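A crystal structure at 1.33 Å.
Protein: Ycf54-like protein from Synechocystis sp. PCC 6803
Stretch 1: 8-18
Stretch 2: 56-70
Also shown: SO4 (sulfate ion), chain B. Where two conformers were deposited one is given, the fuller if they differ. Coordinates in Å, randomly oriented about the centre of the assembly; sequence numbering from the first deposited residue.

Stretch 1 (8-18) YYALASQKFLL
Stretch 2 (56-70) ELAEAKAKAPEKNVA

Residues 8-13 form a strand that runs antiparallel to strand 68-70, their axes at 154° and 4.5 Å apart at closest approach. The register pairs Leu 11 with Ala 70, Ala 12 with Val 69 and Ser 13 with Asn 68, at CA-CA distances of 4.3, 5.4 and 4.3 Å. Ala 12 and Val 69 form the hydrogen-bonded pair: Ala 12 N to Val 69 O is 2.8 Å and nearly linear, Val 69 N to Ala 12 O 2.9 Å.

At Gln 14 the chain turns into a helix, yet its N still reaches Lys 67 O (2.9 Å). Ser 13, chi1 p, caps that helix, its OG accepting from Phe 16 N at 2.8 Å. Gln 14, m then t with chi3 25°, brings NE2 to Asn 68 O (3.0 Å), so its backbone holds Lys 67, just ahead of the strand, and its side chain holds the strand's first residue, Asn 68. Asn 68, chi1 p and chi2 65°, turns back instead: ND2 donates to Pro 65 O at 2.9 Å.

Leu 11 (t, p) shares a face with Ala 70; its end bends nearer stretch 2, so CD1 packs 4.0 Å from Ala 70 CB and CD2 3.8 Å from Ala 64 CB. On the other face, Val 69 (p) wedges CG1 between Leu 17 CD2 (t, p; 3.7 Å) and Ala 12 CB (4.2 Å). Tyr 9, chi1 p and chi2 83°, extends to helix 58-63, where small Ala 60 admits its OH to 3.5 Å from CB, contact without hydrogen bond.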

# COMPACT_ATOMS: atom_id res chain seq x y z
N TYR A 8 -0.20 6.92 2.24
CA TYR A 8 -0.03 6.10 3.41
C TYR A 8 0.08 4.67 2.92
O TYR A 8 -0.59 4.31 1.96
CB TYR A 8 -1.24 6.26 4.36
CG TYR A 8 -1.47 7.69 4.72
CD1 TYR A 8 -0.76 8.27 5.75
CD2 TYR A 8 -2.35 8.47 4.00
CE1 TYR A 8 -0.92 9.61 6.04
CE2 TYR A 8 -2.51 9.82 4.28
CZ TYR A 8 -1.79 10.39 5.30
OH TYR A 8 -1.94 11.73 5.59
N TYR A 9 0.88 3.84 3.60
CA TYR A 9 1.06 2.48 3.16
C TYR A 9 1.08 1.51 4.32
O TYR A 9 1.48 1.84 5.44
CB TYR A 9 2.34 2.30 2.30
CG TYR A 9 3.63 2.44 3.07
CD1 TYR A 9 4.16 1.36 3.78
CD2 TYR A 9 4.29 3.66 3.16
CE1 TYR A 9 5.31 1.50 4.53
CE2 TYR A 9 5.46 3.80 3.89
CZ TYR A 9 5.96 2.72 4.59
OH TYR A 9 7.09 2.87 5.35
N ALA A 10 0.69 0.28 3.96
CA ALA A 10 0.88 -0.91 4.78
C ALA A 10 1.63 -1.92 3.90
O ALA A 10 1.11 -2.31 2.87
CB ALA A 10 -0.46 -1.47 5.24
N LEU A 11 2.83 -2.30 4.32
CA LEU A 11 3.68 -3.21 3.56
C LEU A 11 3.68 -4.58 4.20
O LEU A 11 3.91 -4.71 5.39
CB LEU A 11 5.09 -2.66 3.57
CG LEU A 11 6.08 -3.41 2.68
CD1 LEU A 11 5.89 -3.05 1.23
CD2 LEU A 11 7.48 -3.06 3.10
N ALA A 12 3.41 -5.59 3.40
CA ALA A 12 3.36 -6.97 3.81
C ALA A 12 4.34 -7.79 2.96
O ALA A 12 4.77 -7.35 1.89
CB ALA A 12 1.97 -7.53 3.54
N SER A 13 4.62 -9.02 3.40
CA SER A 13 5.24 -9.99 2.52
C SER A 13 4.19 -10.50 1.54
O SER A 13 3.01 -10.55 1.83
CB SER A 13 5.84 -11.15 3.31
OG SER A 13 4.81 -11.95 3.88
N GLN A 14 4.63 -10.92 0.35
CA GLN A 14 3.73 -11.58 -0.59
C GLN A 14 3.15 -12.86 0.02
O GLN A 14 1.98 -13.13 -0.13
CB GLN A 14 4.45 -11.81 -1.92
CG GLN A 14 4.73 -10.46 -2.59
CD GLN A 14 5.51 -10.59 -3.87
OE1 GLN A 14 5.48 -11.64 -4.53
NE2 GLN A 14 6.23 -9.54 -4.22
N LYS A 15 3.99 -13.62 0.72
CA LYS A 15 3.58 -14.83 1.41
C LYS A 15 2.42 -14.60 2.39
O LYS A 15 1.41 -15.30 2.40
CB LYS A 15 4.82 -15.39 2.14
CG LYS A 15 4.65 -16.69 2.90
CD LYS A 15 5.95 -17.06 3.62
CE LYS A 15 5.87 -18.44 4.29
NZ LYS A 15 7.21 -19.00 4.60
N PHE A 16 2.55 -13.55 3.21
CA PHE A 16 1.53 -13.23 4.19
C PHE A 16 0.24 -12.82 3.55
O PHE A 16 -0.85 -13.29 3.92
CB PHE A 16 2.03 -12.14 5.14
CG PHE A 16 0.97 -11.58 6.05
CD1 PHE A 16 0.57 -12.26 7.16
CD2 PHE A 16 0.37 -10.37 5.79
CE1 PHE A 16 -0.39 -11.76 7.99
CE2 PHE A 16 -0.59 -9.86 6.64
CZ PHE A 16 -0.99 -10.58 7.71
N LEU A 17 0.33 -11.90 2.59
CA LEU A 17 -0.90 -11.40 2.01
C LEU A 17 -1.68 -12.53 1.28
O LEU A 17 -2.91 -12.52 1.22
CB LEU A 17 -0.58 -10.22 1.13
CG LEU A 17 -1.73 -9.26 0.97
CD1 LEU A 17 -2.13 -8.68 2.31
CD2 LEU A 17 -1.31 -8.20 -0.00
N LEU A 18 -0.97 -13.54 0.77
CA LEU A 18 -1.63 -14.71 0.17
C LEU A 18 -2.41 -15.59 1.17
O LEU A 18 -3.28 -16.34 0.79
CB LEU A 18 -0.59 -15.56 -0.57
CG LEU A 18 -0.14 -14.97 -1.90
CD1 LEU A 18 1.22 -15.53 -2.28
CD2 LEU A 18 -1.20 -15.26 -2.96
N GLU A 56 13.95 8.30 2.27
CA GLU A 56 13.14 8.55 3.44
C GLU A 56 12.52 7.28 3.99
O GLU A 56 12.04 7.28 5.13
CB GLU A 56 12.07 9.59 3.11
CG GLU A 56 10.98 9.08 2.17
CD GLU A 56 10.16 10.15 1.50
OE1 GLU A 56 9.18 10.57 2.10
OE2 GLU A 56 10.48 10.52 0.37
N LEU A 57 12.52 6.20 3.21
CA LEU A 57 11.94 4.92 3.60
C LEU A 57 13.02 3.86 3.90
O LEU A 57 12.76 2.66 3.97
CB LEU A 57 10.90 4.47 2.58
CG LEU A 57 9.73 5.48 2.38
CD1 LEU A 57 8.67 4.88 1.49
CD2 LEU A 57 9.08 5.89 3.71
N ALA A 58 14.25 4.32 4.12
CA ALA A 58 15.34 3.40 4.33
C ALA A 58 15.11 2.45 5.50
O ALA A 58 15.49 1.29 5.42
CB ALA A 58 16.63 4.16 4.53
N GLU A 59 14.52 2.93 6.59
CA GLU A 59 14.25 2.09 7.77
C GLU A 59 13.27 0.98 7.40
O GLU A 59 13.45 -0.18 7.74
CB GLU A 59 13.68 2.91 8.94
CG GLU A 59 13.24 2.08 10.14
CD GLU A 59 12.51 2.88 11.20
OE1 GLU A 59 12.64 4.11 11.25
OE2 GLU A 59 11.79 2.25 12.00
N ALA A 60 12.22 1.35 6.70
CA ALA A 60 11.24 0.37 6.23
C ALA A 60 11.87 -0.68 5.33
O ALA A 60 11.63 -1.87 5.50
CB ALA A 60 10.07 1.04 5.53
N LYS A 61 12.68 -0.24 4.37
CA LYS A 61 13.32 -1.18 3.45
C LYS A 61 14.22 -2.15 4.21
O LYS A 61 14.27 -3.35 3.90
CB LYS A 61 14.10 -0.44 2.36
CG LYS A 61 14.69 -1.42 1.38
CD LYS A 61 15.29 -0.74 0.18
CE LYS A 61 15.82 -1.77 -0.79
NZ LYS A 61 16.55 -1.13 -1.91
N ALA A 62 14.93 -1.64 5.20
CA ALA A 62 15.80 -2.48 6.03
C ALA A 62 15.07 -3.53 6.85
O ALA A 62 15.65 -4.52 7.27
CB ALA A 62 16.60 -1.59 6.97
N LYS A 63 13.80 -3.30 7.13
CA LYS A 63 12.95 -4.25 7.85
C LYS A 63 12.12 -5.16 6.94
O LYS A 63 11.51 -6.09 7.45
CB LYS A 63 12.01 -3.49 8.79
CG LYS A 63 12.70 -2.75 9.93
CD LYS A 63 11.81 -1.81 10.72
CE LYS A 63 12.48 -1.41 12.02
NZ LYS A 63 11.76 -0.37 12.79
N ALA A 64 12.07 -4.90 5.63
CA ALA A 64 11.04 -5.45 4.75
C ALA A 64 11.31 -6.87 4.32
O ALA A 64 12.47 -7.24 4.10
CB ALA A 64 10.92 -4.57 3.50
N PRO A 65 10.22 -7.65 4.09
CA PRO A 65 10.34 -8.95 3.38
C PRO A 65 11.00 -8.80 2.01
O PRO A 65 10.87 -7.75 1.36
CB PRO A 65 8.89 -9.41 3.19
CG PRO A 65 8.09 -8.60 4.13
CD PRO A 65 8.82 -7.31 4.38
N GLU A 66 11.64 -9.88 1.55
CA GLU A 66 12.27 -9.88 0.22
C GLU A 66 11.24 -9.68 -0.90
O GLU A 66 11.50 -8.93 -1.87
CB GLU A 66 13.06 -11.19 0.03
CG GLU A 66 13.80 -11.34 -1.29
CD GLU A 66 14.40 -12.72 -1.40
OE1 GLU A 66 14.92 -13.21 -0.37
OE2 GLU A 66 14.33 -13.32 -2.48
N LYS A 67 10.12 -10.38 -0.82
CA LYS A 67 9.06 -10.30 -1.81
C LYS A 67 7.93 -9.62 -1.05
O LYS A 67 7.36 -10.20 -0.13
CB LYS A 67 8.66 -11.68 -2.33
CG LYS A 67 9.78 -12.38 -3.08
CD LYS A 67 9.26 -13.41 -4.07
CE LYS A 67 9.10 -14.79 -3.47
NZ LYS A 67 9.09 -15.88 -4.50
N ASN A 68 7.70 -8.37 -1.41
CA ASN A 68 6.77 -7.54 -0.65
C ASN A 68 5.68 -6.94 -1.52
O ASN A 68 5.73 -7.01 -2.75
CB ASN A 68 7.53 -6.51 0.17
CG ASN A 68 8.46 -5.67 -0.66
OD1 ASN A 68 8.05 -4.91 -1.52
ND2 ASN A 68 9.75 -5.75 -0.34
N VAL A 69 4.69 -6.38 -0.85
CA VAL A 69 3.49 -5.89 -1.50
C VAL A 69 2.88 -4.86 -0.55
O VAL A 69 2.83 -5.10 0.66
CB VAL A 69 2.48 -7.01 -1.80
CG1 VAL A 69 2.28 -7.92 -0.61
CG2 VAL A 69 1.15 -6.48 -2.33
N ALA A 70 2.49 -3.71 -1.10
CA ALA A 70 1.89 -2.66 -0.28
C ALA A 70 0.44 -2.43 -0.61
O ALA A 70 0.03 -2.44 -1.77
CB ALA A 70 2.66 -1.35 -0.46
S SO4 B . 11.36 -12.90 4.08
O1 SO4 B . 11.54 -14.37 4.01
O2 SO4 B . 11.70 -12.44 5.45
O3 SO4 B . 12.22 -12.22 3.09
O4 SO4 B . 9.95 -12.55 3.81
O HOH W 1 6.87 -13.47 0.51